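Long-range contacts in chitooligosaccharide oxidase (Gibberella zeae, PDB 6Y0R), which oxidises the C1 hydroxyl of chitooligosaccharides to the corresponding lactones, using a bicovalently bound FAD and passing the electrons to molecular oxygen to give hydrogen peroxide: residues L205-I209 / N465-L469; L344-L349 / I432-L436; L469-A474 / I488-A492. Residue numbers count along the deposited sequence, not the author numbering.

Interaction 1 of 3, residues L205-I209 / N465-L469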
loop_
_atom_site.group_PDB
_atom_site.type_symbol
_atom_site.label_atom_id
_atom_site.label_comp_id
_atom_site.label_asym_id
_atom_site.label_seq_id
_atom_site.Cartn_x
_atom_site.Cartn_y
_atom_site.Cartn_z
ATOM N N LEU A 205 -11.494 6.605 -16.188
ATOM C CA LEU A 205 -10.131 6.061 -16.065
ATOM C C LEU A 205 -9.527 6.627 -14.776
ATOM O O LEU A 205 -8.890 5.880 -14.033
ATOM C CB LEU A 205 -9.261 6.460 -17.248
ATOM C CG LEU A 205 -7.818 5.974 -17.241
ATOM C CD1 LEU A 205 -7.709 4.450 -17.231
ATOM C CD2 LEU A 205 -7.095 6.519 -18.437
ATOM N N PHE A 206 -9.707 7.919 -14.522
ATOM C CA PHE A 206 -9.106 8.565 -13.330
ATOM C C PHE A 206 -9.701 7.969 -12.049
ATOM O O PHE A 206 -8.955 7.776 -11.056
ATOM C CB PHE A 206 -9.303 10.076 -13.378
ATOM C CG PHE A 206 -8.534 10.801 -12.312
ATOM C CD1 PHE A 206 -7.153 10.756 -12.309
ATOM C CD2 PHE A 206 -9.199 11.509 -11.333
ATOM C CE1 PHE A 206 -6.449 11.404 -11.309
ATOM C CE2 PHE A 206 -8.482 12.185 -10.343
ATOM C CZ PHE A 206 -7.112 12.147 -10.360
ATOM N N TRP A 207 -11.007 7.711 -12.043
ATOM C CA TRP A 207 -11.692 6.978 -10.955
ATOM C C TRP A 207 -10.995 5.611 -10.768
ATOM O O TRP A 207 -10.754 5.255 -9.590
ATOM C CB TRP A 207 -13.179 6.849 -11.264
ATOM C CG TRP A 207 -13.973 6.173 -10.210
ATOM C CD1 TRP A 207 -14.542 6.711 -9.109
ATOM C CD2 TRP A 207 -14.317 4.778 -10.192
ATOM N NE1 TRP A 207 -15.209 5.761 -8.403
ATOM C CE2 TRP A 207 -15.085 4.563 -9.041
ATOM C CE3 TRP A 207 -14.057 3.723 -11.075
ATOM C CZ2 TRP A 207 -15.580 3.299 -8.711
ATOM C CZ3 TRP A 207 -14.574 2.480 -10.759
ATOM C CH2 TRP A 207 -15.302 2.288 -9.592
ATOM N N GLY A 208 -10.860 4.797 -11.832
ATOM C CA GLY A 208 -10.315 3.447 -11.674
ATOM C C GLY A 208 -8.897 3.456 -11.186
ATOM O O GLY A 208 -8.510 2.521 -10.441
ATOM N N ILE A 209 -8.076 4.415 -11.648
ATOM C CA ILE A 209 -6.625 4.442 -11.292
ATOM C C ILE A 209 -6.500 4.711 -9.791
ATOM O O ILE A 209 -5.494 4.289 -9.213
ATOM C CB ILE A 209 -5.877 5.447 -12.188
ATOM C CG1 ILE A 209 -5.246 4.710 -13.378
ATOM C CG2 ILE A 209 -4.836 6.300 -11.474
ATOM C CD1 ILE A 209 -6.208 4.126 -14.281
ATOM N N ASN A 465 -17.604 -1.538 -5.553
ATOM C CA ASN A 465 -17.052 -0.859 -6.743
ATOM C C ASN A 465 -16.721 -1.851 -7.862
ATOM O O ASN A 465 -16.359 -1.420 -8.934
ATOM C CB ASN A 465 -15.807 -0.039 -6.369
ATOM C CG ASN A 465 -16.174 1.261 -5.690
ATOM O OD1 ASN A 465 -17.327 1.708 -5.777
ATOM N ND2 ASN A 465 -15.214 1.842 -4.969
ATOM N N VAL A 466 -16.818 -3.156 -7.631
ATOM C CA VAL A 466 -16.383 -4.133 -8.666
ATOM C C VAL A 466 -17.176 -3.912 -9.977
ATOM O O VAL A 466 -16.572 -3.921 -11.058
ATOM C CB VAL A 466 -16.451 -5.587 -8.155
ATOM C CG1 VAL A 466 -16.298 -6.572 -9.299
ATOM C CG2 VAL A 466 -15.388 -5.884 -7.109
ATOM N N ALA A 467 -18.501 -3.765 -9.921
ATOM C CA ALA A 467 -19.317 -3.674 -11.144
ATOM C C ALA A 467 -18.870 -2.510 -12.033
ATOM O O ALA A 467 -18.646 -2.717 -13.249
ATOM C CB ALA A 467 -20.790 -3.561 -10.766
ATOM N N LYS A 468 -18.683 -1.321 -11.454
ATOM C CA LYS A 468 -18.207 -0.134 -12.202
ATOM C C LYS A 468 -16.775 -0.360 -12.693
ATOM O O LYS A 468 -16.473 -0.015 -13.838
ATOM C CB LYS A 468 -18.360 1.135 -11.353
ATOM C CG LYS A 468 -17.929 2.400 -12.072
ATOM C CD LYS A 468 -18.355 3.682 -11.407
ATOM C CE LYS A 468 -17.782 4.899 -12.103
ATOM N NZ LYS A 468 -18.117 6.114 -11.329
ATOM N N LEU A 469 -15.898 -0.977 -11.881
ATOM C CA LEU A 469 -14.517 -1.280 -12.335
ATOM C C LEU A 469 -14.538 -2.220 -13.548
ATOM O O LEU A 469 -13.733 -2.019 -14.477
ATOM C CB LEU A 469 -13.705 -1.892 -11.187
ATOM C CG LEU A 469 -13.190 -0.890 -10.165
ATOM C CD1 LEU A 469 -12.791 -1.613 -8.889
ATOM C CD2 LEU A 469 -12.032 -0.090 -10.758
#
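Leu205 and Phe206 open this turn of helix 203-212 with their side chains directed into the FAD-binding domain, against strands 182-188 and 194-197. Trp207 is the first to face helix 466-476, and its indole supplies nearly all that segment 205-209 brings to the contact. Lys468, fully extended, lies over one face of the indole: its NZ sits 4.0 Å from the centroid of the five-membered ring of Trp207, 5° off the normal, a cation-pi interaction, while its CD makes a CH-pi contact 3.9 Å from the six-membered centroid. Trp207 CZ2 reaches Asn465 CG at 3.7 Å, and CZ3 meets Leu469 CD2 at 3.6 Å. Gly208 adds a smaller touch, its CA 4.0 Å from Leu469 CD2. Ile209 then turns away toward Phe216. Trp207 NE1 bonds Ser392 O, and Asn465 ND2 bonds the carbonyls of Ala395 and Pro391. The flat indole thus joins the PCMH-type domain to the berberine-like C-terminal region through dispersion and a cation-pi attraction, leaving the lysine's charge near the surface.

Interaction 2 of 3, residues L344-L349 / I432-L436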
loop_
_atom_site.group_PDB
_atom_site.type_symbol
_atom_site.label_atom_id
_atom_site.label_comp_id
_atom_site.label_asym_id
_atom_site.label_seq_id
_atom_site.Cartn_x
_atom_site.Cartn_y
_atom_site.Cartn_z
ATOM N N LEU A 344 -7.292 -6.829 6.962
ATOM C CA LEU A 344 -8.738 -6.737 7.207
ATOM C C LEU A 344 -9.108 -5.260 7.276
ATOM O O LEU A 344 -8.587 -4.583 8.154
ATOM C CB LEU A 344 -9.044 -7.471 8.519
ATOM C CG LEU A 344 -10.479 -7.353 9.020
ATOM C CD1 LEU A 344 -11.449 -7.910 7.994
ATOM C CD2 LEU A 344 -10.569 -8.085 10.355
ATOM N N ALA A 345 -10.046 -4.848 6.428
ATOM C CA ALA A 345 -10.718 -3.546 6.548
ATOM C C ALA A 345 -12.034 -3.777 7.287
ATOM O O ALA A 345 -12.872 -4.526 6.770
ATOM C CB ALA A 345 -10.932 -2.966 5.195
ATOM N N ALA A 346 -12.157 -3.244 8.498
ATOM C CA ALA A 346 -13.262 -3.648 9.395
ATOM C C ALA A 346 -14.014 -2.418 9.886
ATOM O O ALA A 346 -13.442 -1.360 10.116
ATOM C CB ALA A 346 -12.735 -4.438 10.540
ATOM N N PRO A 347 -15.325 -2.558 10.087
ATOM C CA PRO A 347 -16.077 -1.541 10.823
ATOM C C PRO A 347 -15.671 -1.588 12.302
ATOM O O PRO A 347 -14.982 -2.507 12.745
ATOM C CB PRO A 347 -17.524 -1.997 10.612
ATOM C CG PRO A 347 -17.410 -3.483 10.518
ATOM C CD PRO A 347 -16.139 -3.726 9.719
ATOM N N ALA A 348 -16.168 -0.640 13.089
ATOM C CA ALA A 348 -15.983 -0.694 14.554
ATOM C C ALA A 348 -16.397 -2.062 15.074
ATOM O O ALA A 348 -17.486 -2.581 14.673
ATOM C CB ALA A 348 -16.782 0.382 15.232
ATOM N N LEU A 349 -15.661 -2.576 16.024
ATOM C CA LEU A 349 -15.879 -3.905 16.628
ATOM C C LEU A 349 -16.506 -3.757 18.009
ATOM O O LEU A 349 -16.302 -2.737 18.668
ATOM C CB LEU A 349 -14.536 -4.614 16.717
ATOM C CG LEU A 349 -13.791 -4.757 15.382
ATOM C CD1 LEU A 349 -12.466 -5.424 15.597
ATOM C CD2 LEU A 349 -14.610 -5.527 14.379
ATOM N N ILE A 432 -11.587 -12.211 14.170
ATOM C CA ILE A 432 -12.447 -11.014 13.999
ATOM C C ILE A 432 -13.469 -11.239 12.884
ATOM O O ILE A 432 -14.665 -11.041 13.122
ATOM C CB ILE A 432 -11.578 -9.771 13.741
ATOM C CG1 ILE A 432 -10.590 -9.556 14.888
ATOM C CG2 ILE A 432 -12.478 -8.572 13.497
ATOM C CD1 ILE A 432 -9.596 -8.493 14.632
ATOM N N SER A 433 -13.059 -11.600 11.667
ATOM C CA SER A 433 -13.920 -11.393 10.489
ATOM C C SER A 433 -15.091 -12.384 10.514
ATOM O O SER A 433 -16.126 -12.033 9.974
ATOM C CB SER A 433 -13.165 -11.449 9.181
ATOM O OG SER A 433 -12.530 -12.707 9.022
ATOM N N SER A 434 -14.946 -13.538 11.168
ATOM C CA SER A 434 -16.013 -14.573 11.106
ATOM C C SER A 434 -17.244 -14.103 11.897
ATOM O O SER A 434 -18.336 -14.671 11.711
ATOM C CB SER A 434 -15.502 -15.923 11.524
ATOM O OG SER A 434 -15.145 -15.916 12.890
ATOM N N SER A 435 -17.120 -13.062 12.717
ATOM C CA SER A 435 -18.240 -12.508 13.500
ATOM C C SER A 435 -18.848 -11.285 12.820
ATOM O O SER A 435 -19.814 -10.764 13.381
ATOM C CB SER A 435 -17.793 -12.181 14.891
ATOM O OG SER A 435 -17.084 -10.962 14.885
ATOM N N LEU A 436 -18.320 -10.813 11.682
ATOM C CA LEU A 436 -18.800 -9.563 11.024
ATOM C C LEU A 436 -19.915 -9.834 10.005
ATOM O O LEU A 436 -19.880 -10.895 9.376
ATOM C CB LEU A 436 -17.618 -8.917 10.315
ATOM C CG LEU A 436 -16.517 -8.404 11.231
ATOM C CD1 LEU A 436 -15.400 -7.766 10.411
ATOM C CD2 LEU A 436 -17.071 -7.434 12.269
#
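Two leucines and an alanine on one side meet an isoleucine and a leucine on the other, and the fit comes from how their branches alternate. Leu344 and Ala346 belong to strand 338-346, where alternate residues share a face, so both direct their CB atoms at segment 432-436 while Ala345 between them points away. The long Leu344 forms a bump: its CD2 touches Ile432 CG2 at 3.7 Å and its CD1 lies 4.1 Å from Ser433 CB, a small residue that leaves room for it. Ala346, by contrast, leaves a shallow hollow floored by its methyl group and flanked by the Pro347 ring. Leu436 fills it, with CD1 4.3 Å from Ala346 CB and 4.2 Å from Pro347 CD.

The strand is an outermost one of the seven-stranded antiparallel sheet, and the C-terminal part of helix 420-433, with the turn after it, packs on this strand and the loop that follows. Such a sheet with its helices is consistent with the substrate domain of this FAD-linked oxidase family. A type I beta turn from Ser433 to Leu436, closed by Leu436 N to Ser433 O at 3.0 Å, brings Leu436 back toward the sheet.

Beyond the proline the chain bends, and Leu349 swings in from the far end of the segment to occupy the space between the two aliphatic side chains opposite: its CD1 is 3.8 Å from Ile432 CG2 and its CD2 is 3.8 Å from Leu436 CD2. Ile432 CG2 is therefore held between Leu344 and Leu349, with Phe405 and Phe357 continuing the apolar surroundings of Ile432.

Interaction 3 of 3, residues L469-A474 / I488-A492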
loop_
_atom_site.group_PDB
_atom_site.type_symbol
_atom_site.label_atom_id
_atom_site.label_comp_id
_atom_site.label_asym_id
_atom_site.label_seq_id
_atom_site.Cartn_x
_atom_site.Cartn_y
_atom_site.Cartn_z
ATOM N N LEU A 469 -15.898 -0.977 -11.881
ATOM C CA LEU A 469 -14.517 -1.280 -12.335
ATOM C C LEU A 469 -14.538 -2.220 -13.548
ATOM O O LEU A 469 -13.733 -2.019 -14.477
ATOM C CB LEU A 469 -13.705 -1.892 -11.187
ATOM C CG LEU A 469 -13.190 -0.890 -10.165
ATOM C CD1 LEU A 469 -12.791 -1.613 -8.889
ATOM C CD2 LEU A 469 -12.032 -0.090 -10.758
ATOM N N GLU A 470 -15.448 -3.194 -13.585
ATOM C CA GLU A 470 -15.532 -4.114 -14.759
ATOM C C GLU A 470 -15.929 -3.349 -16.022
ATOM O O GLU A 470 -15.425 -3.688 -17.092
ATOM C CB GLU A 470 -16.525 -5.237 -14.469
ATOM C CG GLU A 470 -16.052 -6.156 -13.362
ATOM C CD GLU A 470 -17.038 -7.221 -12.940
ATOM O OE1 GLU A 470 -18.251 -7.001 -13.126
ATOM O OE2 GLU A 470 -16.605 -8.215 -12.369
ATOM N N ALA A 471 -16.778 -2.347 -15.887
ATOM C CA ALA A 471 -17.187 -1.516 -17.040
ATOM C C ALA A 471 -16.008 -0.650 -17.506
ATOM O O ALA A 471 -15.753 -0.527 -18.733
ATOM C CB ALA A 471 -18.395 -0.719 -16.672
ATOM N N VAL A 472 -15.252 -0.076 -16.552
ATOM C CA VAL A 472 -14.039 0.683 -16.925
ATOM C C VAL A 472 -13.063 -0.247 -17.624
ATOM O O VAL A 472 -12.422 0.138 -18.598
ATOM C CB VAL A 472 -13.464 1.417 -15.694
ATOM C CG1 VAL A 472 -12.232 2.206 -16.064
ATOM C CG2 VAL A 472 -14.516 2.341 -15.095
ATOM N N LYS A 473 -12.902 -1.458 -17.110
ATOM C CA LYS A 473 -11.967 -2.445 -17.650
ATOM C C LYS A 473 -12.371 -2.801 -19.085
ATOM O O LYS A 473 -11.500 -2.880 -19.928
ATOM C CB LYS A 473 -11.967 -3.645 -16.707
ATOM C CG LYS A 473 -11.032 -4.770 -17.081
ATOM C CD LYS A 473 -9.619 -4.543 -16.606
ATOM C CE LYS A 473 -8.682 -5.554 -17.179
ATOM N NZ LYS A 473 -7.318 -5.341 -16.690
ATOM N N ALA A 474 -13.655 -3.028 -19.332
ATOM C CA ALA A 474 -14.162 -3.361 -20.682
ATOM C C ALA A 474 -13.824 -2.216 -21.653
ATOM O O ALA A 474 -13.516 -2.500 -22.811
ATOM C CB ALA A 474 -15.648 -3.630 -20.599
ATOM N N ILE A 488 -9.342 -7.355 -12.001
ATOM C CA ILE A 488 -10.727 -7.074 -12.461
ATOM C C ILE A 488 -10.923 -7.672 -13.848
ATOM O O ILE A 488 -10.153 -7.351 -14.736
ATOM C CB ILE A 488 -10.983 -5.553 -12.459
ATOM C CG1 ILE A 488 -11.007 -5.022 -11.019
ATOM C CG2 ILE A 488 -12.261 -5.216 -13.232
ATOM C CD1 ILE A 488 -12.225 -5.367 -10.213
ATOM N N LYS A 489 -11.917 -8.316 -14.068
ATOM C CA LYS A 489 -12.190 -8.928 -15.397
ATOM C C LYS A 489 -13.115 -8.012 -16.190
ATOM O O LYS A 489 -14.050 -7.421 -15.654
ATOM C CB LYS A 489 -12.756 -10.347 -15.249
ATOM C CG LYS A 489 -11.768 -11.362 -14.671
ATOM C CD LYS A 489 -12.387 -12.744 -14.523
ATOM C CE LYS A 489 -11.455 -13.791 -13.982
ATOM N NZ LYS A 489 -12.137 -15.100 -13.845
ATOM N N PRO A 490 -12.972 -7.787 -17.456
ATOM C CA PRO A 490 -13.783 -6.864 -18.253
ATOM C C PRO A 490 -15.241 -7.336 -18.408
ATOM O O PRO A 490 -15.474 -8.508 -18.698
ATOM C CB PRO A 490 -13.063 -6.771 -19.608
ATOM C CG PRO A 490 -12.128 -7.948 -19.651
ATOM C CD PRO A 490 -11.886 -8.392 -18.231
ATOM N N LYS A 491 -16.190 -6.450 -18.123
ATOM C CA LYS A 491 -17.640 -6.733 -18.258
ATOM C C LYS A 491 -18.370 -5.400 -18.456
ATOM O O LYS A 491 -18.466 -4.636 -17.481
ATOM C CB LYS A 491 -18.088 -7.508 -17.020
ATOM C CG LYS A 491 -19.268 -8.452 -17.197
ATOM C CD LYS A 491 -19.424 -9.386 -15.996
ATOM C CE LYS A 491 -20.748 -9.233 -15.275
ATOM N NZ LYS A 491 -21.901 -9.319 -16.205
ATOM N N ALA A 492 -18.854 -5.136 -19.678
ATOM C CA ALA A 492 -19.477 -3.855 -20.119
ATOM C C ALA A 492 -20.723 -3.502 -19.288
ATOM O O ALA A 492 -21.401 -4.360 -18.709
ATOM C CB ALA A 492 -19.798 -3.935 -21.594
HETATM O O HOH W 1 -13.926 -8.558 -11.811
HETATM O O HOH W 2 -7.447 -7.620 -14.990
#
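The C-terminal tail runs along helix 466-476 in extended form, beginning with Ile488, whose branched side chain fills a hollow on the helix. Its CD1 is 3.9 Å from Leu469 CB, and its CG2 reaches Glu470 CG at 3.9 Å and Lys473 CB at 3.8 Å. A water lies 2.7 Å from Ile488 O and accepts a proton from Lys473 NZ at 2.8 Å, an ammonium group that also bonds Asn215 O and forms a salt bridge with Asp477. Lys489 sends its side chain outward, as suits an exposed lysine, but a second water links its N to Glu470 OE2. This is the berberine-like C-terminal region, whose last helix is here covered along one side by the very end of the chain. Pro490 sets its ring against the helix, CB lying 3.7 Å from Ala474 CA, where the small alanine permits close approach. Lys491 N then donates to Glu470 O at 3.0 Å, nearly straight at 177°; that carbonyl also accepts the helical bond from Ala474 N. Finally, Ala492 CB lies 4.3 Å from Ala474 CB.

How the interactions relate
From the N terminus, helix 203-212 in the PCMH-type region supplies the first half of interaction 1, whose partner comes 256 residues later on helix 466-476. Inside that large loop the chain builds the whole seven-stranded sheet with its helices, and interaction 2 closes a smaller, nested loop there, tying edge strand 338-346 to the C-terminal part of helix 420-433. Its centre is about 25 Å from that of interaction 1, and the two do not touch. Interaction 3 follows in series, a short loop by which the chain's end returns to helix 466-476. Interactions 1 and 3 share Leu469, so one helix joins the FAD-binding domain to the C-terminal tail.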